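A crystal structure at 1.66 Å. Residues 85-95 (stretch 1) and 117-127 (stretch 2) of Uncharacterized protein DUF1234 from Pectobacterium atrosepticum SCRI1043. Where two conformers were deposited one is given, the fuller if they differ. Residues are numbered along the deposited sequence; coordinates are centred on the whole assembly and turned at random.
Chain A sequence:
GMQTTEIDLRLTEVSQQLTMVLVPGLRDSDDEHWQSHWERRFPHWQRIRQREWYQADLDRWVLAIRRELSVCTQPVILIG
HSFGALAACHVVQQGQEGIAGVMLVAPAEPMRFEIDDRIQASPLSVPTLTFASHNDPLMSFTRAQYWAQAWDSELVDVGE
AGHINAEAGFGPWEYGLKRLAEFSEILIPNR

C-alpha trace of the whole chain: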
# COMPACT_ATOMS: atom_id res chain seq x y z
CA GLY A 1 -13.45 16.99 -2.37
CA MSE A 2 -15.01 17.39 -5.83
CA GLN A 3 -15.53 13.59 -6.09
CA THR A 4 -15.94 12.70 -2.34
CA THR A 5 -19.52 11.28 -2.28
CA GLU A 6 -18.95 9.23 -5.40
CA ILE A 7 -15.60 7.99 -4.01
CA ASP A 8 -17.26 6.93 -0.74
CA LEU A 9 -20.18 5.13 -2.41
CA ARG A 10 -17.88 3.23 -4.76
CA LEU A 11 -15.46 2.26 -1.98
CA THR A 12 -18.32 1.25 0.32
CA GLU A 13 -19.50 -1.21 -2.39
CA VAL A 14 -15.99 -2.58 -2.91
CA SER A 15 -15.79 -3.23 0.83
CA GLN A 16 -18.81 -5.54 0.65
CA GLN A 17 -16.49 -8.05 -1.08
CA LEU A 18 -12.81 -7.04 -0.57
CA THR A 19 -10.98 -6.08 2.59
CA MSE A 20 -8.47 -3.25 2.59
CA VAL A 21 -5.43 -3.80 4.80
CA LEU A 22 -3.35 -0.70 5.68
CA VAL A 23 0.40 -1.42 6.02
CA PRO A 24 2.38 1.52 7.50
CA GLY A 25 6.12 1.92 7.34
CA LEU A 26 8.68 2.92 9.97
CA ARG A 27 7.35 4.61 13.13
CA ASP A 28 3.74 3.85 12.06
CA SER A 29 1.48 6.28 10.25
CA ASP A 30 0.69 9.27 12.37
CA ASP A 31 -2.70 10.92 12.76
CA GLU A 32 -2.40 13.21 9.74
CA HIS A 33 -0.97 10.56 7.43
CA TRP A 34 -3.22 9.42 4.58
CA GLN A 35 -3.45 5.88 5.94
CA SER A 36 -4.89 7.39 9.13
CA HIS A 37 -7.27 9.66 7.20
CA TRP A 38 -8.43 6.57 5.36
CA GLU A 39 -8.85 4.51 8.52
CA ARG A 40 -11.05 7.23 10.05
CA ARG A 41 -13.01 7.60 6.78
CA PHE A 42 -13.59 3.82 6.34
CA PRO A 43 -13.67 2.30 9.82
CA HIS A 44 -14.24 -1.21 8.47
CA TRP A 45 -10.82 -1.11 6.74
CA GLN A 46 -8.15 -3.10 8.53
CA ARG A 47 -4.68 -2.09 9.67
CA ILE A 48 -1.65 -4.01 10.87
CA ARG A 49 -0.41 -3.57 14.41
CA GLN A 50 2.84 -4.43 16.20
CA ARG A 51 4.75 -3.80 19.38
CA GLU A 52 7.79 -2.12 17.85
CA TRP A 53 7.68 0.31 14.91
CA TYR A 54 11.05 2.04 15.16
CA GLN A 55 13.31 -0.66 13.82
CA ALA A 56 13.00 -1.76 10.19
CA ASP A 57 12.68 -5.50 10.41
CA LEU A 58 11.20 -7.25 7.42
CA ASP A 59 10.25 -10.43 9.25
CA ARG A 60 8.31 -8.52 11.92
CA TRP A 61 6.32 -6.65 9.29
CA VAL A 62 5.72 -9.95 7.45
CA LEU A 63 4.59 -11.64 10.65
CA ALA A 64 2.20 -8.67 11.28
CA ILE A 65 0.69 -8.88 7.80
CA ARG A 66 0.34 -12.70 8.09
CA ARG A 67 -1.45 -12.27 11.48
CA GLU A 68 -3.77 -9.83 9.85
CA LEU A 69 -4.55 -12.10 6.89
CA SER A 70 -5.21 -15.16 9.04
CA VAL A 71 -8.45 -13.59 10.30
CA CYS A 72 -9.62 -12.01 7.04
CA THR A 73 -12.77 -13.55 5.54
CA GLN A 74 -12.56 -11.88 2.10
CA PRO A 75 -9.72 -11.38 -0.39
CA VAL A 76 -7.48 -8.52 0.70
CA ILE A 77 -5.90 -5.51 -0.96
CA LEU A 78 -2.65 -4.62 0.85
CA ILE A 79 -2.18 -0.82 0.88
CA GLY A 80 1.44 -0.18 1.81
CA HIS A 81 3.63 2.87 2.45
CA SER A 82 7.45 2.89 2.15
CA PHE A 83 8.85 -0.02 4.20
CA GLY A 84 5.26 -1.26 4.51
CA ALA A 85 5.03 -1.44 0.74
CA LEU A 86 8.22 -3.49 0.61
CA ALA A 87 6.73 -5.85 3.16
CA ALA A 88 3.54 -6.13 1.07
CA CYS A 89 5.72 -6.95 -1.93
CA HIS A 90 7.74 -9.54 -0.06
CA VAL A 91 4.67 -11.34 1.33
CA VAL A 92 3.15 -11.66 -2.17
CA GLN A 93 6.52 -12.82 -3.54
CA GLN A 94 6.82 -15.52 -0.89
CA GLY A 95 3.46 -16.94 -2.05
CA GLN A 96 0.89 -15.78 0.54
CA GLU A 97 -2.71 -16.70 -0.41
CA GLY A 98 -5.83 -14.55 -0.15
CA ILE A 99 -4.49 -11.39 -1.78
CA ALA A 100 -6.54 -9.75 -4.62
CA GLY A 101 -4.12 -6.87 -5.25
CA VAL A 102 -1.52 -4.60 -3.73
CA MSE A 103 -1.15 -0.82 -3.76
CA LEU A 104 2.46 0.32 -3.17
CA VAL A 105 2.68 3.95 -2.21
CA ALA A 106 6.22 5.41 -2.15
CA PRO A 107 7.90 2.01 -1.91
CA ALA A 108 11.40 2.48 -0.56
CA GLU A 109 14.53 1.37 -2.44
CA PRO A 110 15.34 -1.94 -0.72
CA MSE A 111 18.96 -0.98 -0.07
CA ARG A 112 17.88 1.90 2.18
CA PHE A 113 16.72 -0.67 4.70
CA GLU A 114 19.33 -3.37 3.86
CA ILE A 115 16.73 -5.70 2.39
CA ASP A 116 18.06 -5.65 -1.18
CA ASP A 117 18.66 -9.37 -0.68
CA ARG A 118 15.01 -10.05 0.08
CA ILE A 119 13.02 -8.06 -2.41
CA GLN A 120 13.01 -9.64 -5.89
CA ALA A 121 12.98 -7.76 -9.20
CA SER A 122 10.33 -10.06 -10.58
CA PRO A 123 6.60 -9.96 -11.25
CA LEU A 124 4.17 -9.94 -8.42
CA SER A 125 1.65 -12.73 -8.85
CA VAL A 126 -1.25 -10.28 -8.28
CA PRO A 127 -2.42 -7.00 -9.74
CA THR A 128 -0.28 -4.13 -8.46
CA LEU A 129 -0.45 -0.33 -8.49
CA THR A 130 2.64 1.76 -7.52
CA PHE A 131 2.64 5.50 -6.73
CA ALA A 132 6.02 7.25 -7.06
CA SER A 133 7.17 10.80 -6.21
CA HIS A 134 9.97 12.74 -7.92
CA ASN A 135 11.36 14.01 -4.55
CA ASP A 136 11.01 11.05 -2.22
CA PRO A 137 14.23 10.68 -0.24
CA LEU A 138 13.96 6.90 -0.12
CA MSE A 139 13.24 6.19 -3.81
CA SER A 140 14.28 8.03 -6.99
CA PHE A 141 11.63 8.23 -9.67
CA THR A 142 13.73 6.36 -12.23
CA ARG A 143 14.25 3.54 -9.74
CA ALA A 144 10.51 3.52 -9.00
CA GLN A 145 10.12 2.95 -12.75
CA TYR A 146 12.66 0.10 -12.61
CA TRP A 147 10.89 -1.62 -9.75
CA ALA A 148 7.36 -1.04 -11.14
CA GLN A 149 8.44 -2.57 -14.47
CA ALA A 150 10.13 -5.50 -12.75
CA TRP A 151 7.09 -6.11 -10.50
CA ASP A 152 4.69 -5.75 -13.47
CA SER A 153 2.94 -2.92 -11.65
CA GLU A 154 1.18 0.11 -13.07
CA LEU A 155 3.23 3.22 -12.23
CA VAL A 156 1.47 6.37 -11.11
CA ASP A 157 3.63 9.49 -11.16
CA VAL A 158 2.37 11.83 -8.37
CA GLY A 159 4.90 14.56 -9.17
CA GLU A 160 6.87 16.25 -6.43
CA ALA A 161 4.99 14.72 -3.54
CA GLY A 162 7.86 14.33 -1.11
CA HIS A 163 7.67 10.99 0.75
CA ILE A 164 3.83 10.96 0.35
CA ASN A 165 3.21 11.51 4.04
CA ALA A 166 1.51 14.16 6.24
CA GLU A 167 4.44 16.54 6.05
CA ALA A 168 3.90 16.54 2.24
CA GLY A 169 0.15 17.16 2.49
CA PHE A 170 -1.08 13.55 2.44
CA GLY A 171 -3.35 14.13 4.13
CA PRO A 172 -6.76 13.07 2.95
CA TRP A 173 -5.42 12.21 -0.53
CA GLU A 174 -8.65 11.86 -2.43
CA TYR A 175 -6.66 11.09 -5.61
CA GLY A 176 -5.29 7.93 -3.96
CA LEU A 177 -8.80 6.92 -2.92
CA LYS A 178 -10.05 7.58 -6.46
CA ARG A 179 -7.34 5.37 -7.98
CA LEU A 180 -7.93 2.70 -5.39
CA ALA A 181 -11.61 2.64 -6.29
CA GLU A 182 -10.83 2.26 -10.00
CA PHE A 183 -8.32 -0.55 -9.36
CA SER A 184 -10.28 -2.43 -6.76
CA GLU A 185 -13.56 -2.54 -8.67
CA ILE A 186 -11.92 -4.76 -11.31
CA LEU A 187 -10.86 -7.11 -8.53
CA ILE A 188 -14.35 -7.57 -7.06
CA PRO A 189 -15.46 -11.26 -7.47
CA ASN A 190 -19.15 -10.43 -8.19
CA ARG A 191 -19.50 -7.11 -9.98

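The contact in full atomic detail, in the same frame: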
# COMPACT_ATOMS: atom_id res chain seq x y z
N ALA A 85 5.27 -0.99 2.08
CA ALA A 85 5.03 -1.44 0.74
C ALA A 85 6.01 -2.53 0.36
O ALA A 85 5.67 -3.48 -0.34
CB ALA A 85 5.14 -0.26 -0.26
N LEU A 86 7.27 -2.37 0.78
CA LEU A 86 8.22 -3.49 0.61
C LEU A 86 7.72 -4.75 1.28
O LEU A 86 7.83 -5.85 0.71
CB LEU A 86 9.62 -3.15 1.07
CG LEU A 86 10.23 -2.00 0.27
CD1 LEU A 86 11.67 -1.70 0.74
CD2 LEU A 86 10.17 -2.23 -1.23
N ALA A 87 7.23 -4.64 2.50
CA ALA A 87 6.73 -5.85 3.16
C ALA A 87 5.59 -6.49 2.39
O ALA A 87 5.53 -7.71 2.28
CB ALA A 87 6.30 -5.52 4.60
N ALA A 88 4.69 -5.66 1.85
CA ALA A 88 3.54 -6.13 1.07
C ALA A 88 4.10 -6.89 -0.13
O ALA A 88 3.63 -7.99 -0.44
CB ALA A 88 2.64 -4.96 0.60
N CYS A 89 5.11 -6.32 -0.78
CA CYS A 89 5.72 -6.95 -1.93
C CYS A 89 6.32 -8.31 -1.54
O CYS A 89 6.10 -9.28 -2.22
CB CYS A 89 6.78 -6.02 -2.49
SG CYS A 89 7.74 -6.67 -3.81
N HIS A 90 7.05 -8.35 -0.44
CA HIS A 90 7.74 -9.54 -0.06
C HIS A 90 6.73 -10.66 0.26
O HIS A 90 6.88 -11.80 -0.13
CB HIS A 90 8.65 -9.24 1.13
CG HIS A 90 9.37 -10.43 1.67
ND1 HIS A 90 10.60 -10.85 1.19
CD2 HIS A 90 9.06 -11.29 2.68
CE1 HIS A 90 11.00 -11.89 1.88
NE2 HIS A 90 10.08 -12.19 2.78
N VAL A 91 5.67 -10.32 0.96
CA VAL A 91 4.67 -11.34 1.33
C VAL A 91 4.03 -11.97 0.10
O VAL A 91 3.90 -13.17 0.03
CB VAL A 91 3.60 -10.76 2.26
CG1 VAL A 91 2.35 -11.64 2.27
CG2 VAL A 91 4.17 -10.60 3.63
N VAL A 92 3.69 -11.16 -0.89
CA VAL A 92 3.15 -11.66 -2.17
C VAL A 92 4.19 -12.54 -2.88
O VAL A 92 3.87 -13.66 -3.33
CB VAL A 92 2.69 -10.50 -3.09
CG1 VAL A 92 2.34 -11.04 -4.49
CG2 VAL A 92 1.49 -9.78 -2.48
N GLN A 93 5.43 -12.08 -2.89
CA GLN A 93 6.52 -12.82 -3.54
C GLN A 93 6.82 -14.16 -2.89
O GLN A 93 7.27 -15.09 -3.55
CB GLN A 93 7.79 -11.97 -3.65
CG GLN A 93 7.66 -10.82 -4.68
CD GLN A 93 8.93 -10.03 -4.88
OE1 GLN A 93 9.76 -9.91 -3.95
NE2 GLN A 93 9.08 -9.45 -6.09
N GLN A 94 6.57 -14.28 -1.60
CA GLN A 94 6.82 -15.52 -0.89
C GLN A 94 5.64 -16.45 -0.99
O GLN A 94 5.70 -17.57 -0.48
CB GLN A 94 7.19 -15.22 0.57
CG GLN A 94 8.43 -14.36 0.71
CD GLN A 94 9.61 -14.92 -0.04
OE1 GLN A 94 10.30 -14.22 -0.80
NE2 GLN A 94 9.85 -16.19 0.16
N GLY A 95 4.57 -16.02 -1.67
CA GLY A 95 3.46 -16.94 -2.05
C GLY A 95 2.22 -16.97 -1.18
O GLY A 95 1.39 -17.89 -1.30
N ASP A 117 18.54 -7.93 -0.49
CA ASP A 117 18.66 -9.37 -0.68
C ASP A 117 17.36 -10.13 -0.48
O ASP A 117 17.32 -11.34 -0.66
CB ASP A 117 19.76 -9.93 0.22
CG ASP A 117 19.52 -9.70 1.70
OD1 ASP A 117 18.75 -8.80 2.11
OD2 ASP A 117 20.18 -10.42 2.49
N ARG A 118 16.29 -9.42 -0.17
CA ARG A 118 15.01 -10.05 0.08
C ARG A 118 13.88 -9.59 -0.80
O ARG A 118 12.81 -10.19 -0.81
CB ARG A 118 14.69 -9.87 1.54
CG ARG A 118 15.80 -10.63 2.31
CD ARG A 118 15.53 -10.82 3.68
NE ARG A 118 14.44 -11.76 3.90
CZ ARG A 118 13.85 -11.89 5.07
NH1 ARG A 118 14.22 -11.12 6.08
NH2 ARG A 118 12.87 -12.74 5.22
N ILE A 119 14.07 -8.52 -1.54
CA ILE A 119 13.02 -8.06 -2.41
C ILE A 119 13.45 -8.39 -3.83
O ILE A 119 14.52 -7.94 -4.27
CB ILE A 119 12.84 -6.53 -2.25
CG1 ILE A 119 12.43 -6.19 -0.80
CG2 ILE A 119 11.87 -5.98 -3.32
CD1 ILE A 119 11.14 -6.86 -0.31
N GLN A 120 12.65 -9.18 -4.55
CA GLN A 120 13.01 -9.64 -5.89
C GLN A 120 12.52 -8.67 -6.96
O GLN A 120 11.45 -8.06 -6.82
CB GLN A 120 12.43 -11.01 -6.16
CG GLN A 120 12.74 -12.05 -5.09
CD GLN A 120 11.97 -13.34 -5.31
OE1 GLN A 120 11.80 -13.79 -6.45
NE2 GLN A 120 11.50 -13.94 -4.22
N ALA A 121 13.32 -8.53 -8.02
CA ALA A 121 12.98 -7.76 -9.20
C ALA A 121 12.32 -8.73 -10.17
O ALA A 121 12.87 -9.12 -11.19
CB ALA A 121 14.19 -7.15 -9.77
N SER A 122 11.11 -9.11 -9.81
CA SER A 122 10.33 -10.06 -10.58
C SER A 122 8.84 -9.82 -10.35
O SER A 122 8.43 -9.22 -9.34
CB SER A 122 10.75 -11.51 -10.26
OG SER A 122 10.74 -11.76 -8.88
N PRO A 123 8.02 -10.25 -11.31
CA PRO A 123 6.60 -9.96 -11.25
C PRO A 123 5.90 -10.43 -10.02
O PRO A 123 6.12 -11.56 -9.55
CB PRO A 123 6.05 -10.67 -12.48
CG PRO A 123 7.16 -10.78 -13.38
CD PRO A 123 8.34 -11.03 -12.51
N LEU A 124 5.02 -9.58 -9.53
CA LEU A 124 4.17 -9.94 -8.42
C LEU A 124 3.03 -10.80 -9.02
O LEU A 124 2.53 -10.55 -10.13
CB LEU A 124 3.61 -8.72 -7.71
CG LEU A 124 4.69 -7.87 -7.02
CD1 LEU A 124 4.10 -6.67 -6.33
CD2 LEU A 124 5.46 -8.72 -6.04
N SER A 125 2.62 -11.81 -8.30
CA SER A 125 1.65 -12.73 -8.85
C SER A 125 0.24 -12.11 -8.87
O SER A 125 -0.70 -12.75 -9.33
CB SER A 125 1.65 -14.01 -8.01
OG SER A 125 1.29 -13.72 -6.66
N VAL A 126 0.08 -10.89 -8.35
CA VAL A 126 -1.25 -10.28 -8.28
C VAL A 126 -1.20 -8.90 -8.87
O VAL A 126 -0.13 -8.28 -8.91
CB VAL A 126 -1.72 -10.13 -6.84
CG1 VAL A 126 -1.79 -11.50 -6.18
CG2 VAL A 126 -0.78 -9.17 -6.07
N PRO A 127 -2.36 -8.38 -9.28
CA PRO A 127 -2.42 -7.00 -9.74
C PRO A 127 -1.86 -5.99 -8.74
O PRO A 127 -2.21 -6.03 -7.54
CB PRO A 127 -3.92 -6.77 -10.02
CG PRO A 127 -4.42 -8.16 -10.33
CD PRO A 127 -3.67 -9.06 -9.41
O HOH W 1 1.32 -14.53 -3.40
O HOH W 2 10.67 -11.46 -2.04

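Gln 93, in the last turn of the helix, covers the most surface in this contact, and its amide reads the backbone of the irregular second stretch. Its CA-to-CB bond points sideways, yet chi1 m and chi2 t extend the side chain so that its end comes nearer. There NE2 donates to Gln 120 O at 2.8 Å (N-H...O angle 171°), while Gln 120 N donates to Gln 93 OE1 at 3.0 Å (162°). Both backbone groups of one residue are thus met by one amide, and the two nearly linear bonds fix its orientation. A second bond from Gln 93 NE2, to Ser 122 O, is weak: 3.3 Å and 132°.

Ile 119 comes next. With chi1 and chi2 both m, its CD1 lies 3.7 Å from His 90 CB and 3.6 Å from Leu 86 O, and its CG2 4.2 Å from Cys 89 SG. Beside it, His 90 ND1 donates to Arg 118 O (3.1 Å, 153°); the acceptor lies near the ring plane, at the edge, as a ring N-H requires.

Leu 124 and Val 92 continue the apolar packing. Leu 124 CD2 approaches Cys 89 SG at 3.8 Å and, more tightly, Gln 93 CG at 3.3 Å, whereas Val 92 CG1 sits 4.0 Å from Val 126 CG2.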